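Local coordinates for endonuclease III (Geobacillus stearothermophilus, PDB 1ORN) that excises damaged pyrimidine bases from DNA as a [4Fe-4S] glycosylase of the helix-hairpin-helix family, forming a covalent intermediate with the DNA during repair, at a contact of chain A with DNA. Coordinates in Å, arbitrary orientation; residue numbers count along the deposited sequence, not the author numbering.

A contact of chain A with DNA. Residues 45, 83-85. With nucleotides of chain B; nucleotides of chain C.
Positive phi values at Gln45 and along Gly84-Leu85, with Gln45 and Leu85 both in the left-handed helical region, turn the carbonyl of Gln45 and the N-H of Leu85 towards DG6 of chain B, the unpaired, estranged guanine. In this helix-hairpin-helix (HhH-GPD) glycosylase Gln45 lies in a loop, and its O accepts from the Watson-Crick N1 of DG6 at 2.8 Å, in the carbonyl plane, and also from the exocyclic N2, which is tilted 22° from that plane. N2 gives a further bond to Ile83 O (3.0 Å), at the end of the 3-10 helix 81-83, so both groups that donate from this side of the guanine are engaged. Leu85 N donates to the deoxyribose O4' of the same nucleotide at 2.7 Å.

Leu85 then lies over one face of the base, CD2 above the five-membered ring (3.4 Å from its centroid) and CG above the six-membered ring, while CD1 extends towards N2 of DG8 of chain C. The Gln45 side chain lies in the gap in the stack between DA6 and DG8 of chain C, on the DG8 side, and appears from this geometry to fill the place of the guanine's partner base. With CG beside its backbone N (chi1 -51°) and a second bend at chi2, its CG packs on the six-membered ring of DG8, 3.7 Å from the centroid. NE2 donates to the sugar O4' of DG8 at 3.1 Å, 163° at the hydrogen, with O4' in the amide plane. Separate waters link OE1 and NE2 to the phosphate of DG8, whose OP2 also accepts a hydrogen bond from Gln45 N at 3.1 Å. With an alanine here, DG8 would probably lose the packing on its face, the amide donor to its O4' and both water links to its phosphate, leaving a gap in the base stack.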
loop_
_atom_site.group_PDB
_atom_site.type_symbol
_atom_site.label_atom_id
_atom_site.label_comp_id
_atom_site.label_asym_id
_atom_site.label_seq_id
_atom_site.Cartn_x
_atom_site.Cartn_y
_atom_site.Cartn_z
ATOM N N GLN A 45 -5.607 6.477 2.279
ATOM C CA GLN A 45 -6.157 7.145 3.464
ATOM C C GLN A 45 -7.466 6.528 3.957
ATOM O O GLN A 45 -8.346 7.240 4.452
ATOM C CB GLN A 45 -6.381 8.635 3.173
ATOM C CG GLN A 45 -5.175 9.339 2.582
ATOM C CD GLN A 45 -3.935 9.206 3.437
ATOM O OE1 GLN A 45 -3.946 9.525 4.631
ATOM N NE2 GLN A 45 -2.843 8.735 2.828
ATOM N N ILE A 83 -16.145 5.388 1.844
ATOM C CA ILE A 83 -14.687 5.326 1.775
ATOM C C ILE A 83 -14.072 6.656 2.224
ATOM O O ILE A 83 -12.978 6.693 2.799
ATOM C CB ILE A 83 -14.218 5.041 0.315
ATOM C CG1 ILE A 83 -14.701 3.658 -0.143
ATOM C CG2 ILE A 83 -12.699 5.138 0.218
ATOM C CD1 ILE A 83 -14.068 2.501 0.590
ATOM N N GLY A 84 -14.789 7.745 1.969
ATOM C CA GLY A 84 -14.274 9.060 2.302
ATOM C C GLY A 84 -13.557 9.545 1.054
ATOM O O GLY A 84 -13.325 8.743 0.144
ATOM N N LEU A 85 -13.204 10.828 0.989
ATOM C CA LEU A 85 -12.524 11.376 -0.189
ATOM C C LEU A 85 -13.239 10.863 -1.439
ATOM O O LEU A 85 -12.630 10.720 -2.506
ATOM C CB LEU A 85 -11.052 10.922 -0.218
ATOM C CG LEU A 85 -10.190 11.206 1.020
ATOM C CD1 LEU A 85 -8.753 10.756 0.771
ATOM C CD2 LEU A 85 -10.215 12.695 1.335
ATOM P P DG B 6 -13.852 14.895 -1.097
ATOM O OP1 DG B 6 -13.820 13.970 -2.266
ATOM O OP2 DG B 6 -14.742 16.084 -1.125
ATOM O "O5'" DG B 6 -14.196 14.033 0.196
ATOM C "C5'" DG B 6 -14.671 14.639 1.401
ATOM C "C4'" DG B 6 -14.916 13.568 2.438
ATOM O "O4'" DG B 6 -13.678 12.876 2.733
ATOM C "C3'" DG B 6 -15.469 14.015 3.793
ATOM O "O3'" DG B 6 -16.296 12.953 4.276
ATOM C "C2'" DG B 6 -14.225 14.054 4.664
ATOM C "C1'" DG B 6 -13.497 12.829 4.139
ATOM N N9 DG B 6 -12.065 12.755 4.410
ATOM C C8 DG B 6 -11.191 13.803 4.561
ATOM N N7 DG B 6 -9.961 13.418 4.780
ATOM C C5 DG B 6 -10.029 12.030 4.775
ATOM C C6 DG B 6 -9.008 11.062 4.950
ATOM O O6 DG B 6 -7.803 11.244 5.146
ATOM N N1 DG B 6 -9.512 9.765 4.875
ATOM C C2 DG B 6 -10.833 9.442 4.656
ATOM N N2 DG B 6 -11.133 8.124 4.627
ATOM N N3 DG B 6 -11.791 10.337 4.482
ATOM C C4 DG B 6 -11.321 11.605 4.554
ATOM P P DA C 6 -1.934 5.123 10.528
ATOM O OP1 DA C 6 -1.090 3.979 10.952
ATOM O OP2 DA C 6 -1.315 6.281 9.833
ATOM O "O5'" DA C 6 -3.123 4.549 9.635
ATOM C "C5'" DA C 6 -3.919 3.465 10.117
ATOM C "C4'" DA C 6 -5.057 3.168 9.168
ATOM O "O4'" DA C 6 -6.018 4.249 9.177
ATOM C "C3'" DA C 6 -4.662 2.959 7.705
ATOM O "O3'" DA C 6 -5.452 1.900 7.167
ATOM C "C2'" DA C 6 -5.071 4.265 7.046
ATOM C "C1'" DA C 6 -6.312 4.632 7.844
ATOM N N9 DA C 6 -6.656 6.053 7.862
ATOM C C8 DA C 6 -5.806 7.126 7.959
ATOM N N7 DA C 6 -6.418 8.283 7.989
ATOM C C5 DA C 6 -7.763 7.952 7.902
ATOM C C6 DA C 6 -8.933 8.733 7.892
ATOM N N6 DA C 6 -8.937 10.068 7.983
ATOM N N1 DA C 6 -10.115 8.089 7.787
ATOM C C2 DA C 6 -10.112 6.754 7.702
ATOM N N3 DA C 6 -9.084 5.911 7.705
ATOM C C4 DA C 6 -7.922 6.581 7.810
ATOM P P DG C 8 -1.993 5.147 3.127
ATOM O OP1 DG C 8 -0.727 5.640 3.719
ATOM O OP2 DG C 8 -3.273 5.331 3.877
ATOM O "O5'" DG C 8 -2.188 5.808 1.694
ATOM C "C5'" DG C 8 -1.070 6.086 0.852
ATOM C "C4'" DG C 8 -1.559 6.736 -0.420
ATOM O "O4'" DG C 8 -2.323 7.920 -0.095
ATOM C "C3'" DG C 8 -0.512 7.170 -1.440
ATOM O "O3'" DG C 8 -1.069 6.868 -2.719
ATOM C "C2'" DG C 8 -0.384 8.669 -1.199
ATOM C "C1'" DG C 8 -1.780 9.064 -0.740
ATOM N N9 DG C 8 -1.834 10.161 0.222
ATOM C C8 DG C 8 -0.939 10.437 1.227
ATOM N N7 DG C 8 -1.298 11.453 1.966
ATOM C C5 DG C 8 -2.496 11.880 1.409
ATOM C C6 DG C 8 -3.369 12.943 1.791
ATOM O O6 DG C 8 -3.266 13.721 2.745
ATOM N N1 DG C 8 -4.461 13.041 0.935
ATOM C C2 DG C 8 -4.694 12.218 -0.142
ATOM N N2 DG C 8 -5.800 12.476 -0.855
ATOM N N3 DG C 8 -3.898 11.215 -0.496
ATOM C C4 DG C 8 -2.828 11.107 0.317
HETATM O O HOH W 1 -3.357 7.166 5.917
HETATM O O HOH W 2 -0.126 8.200 3.852
#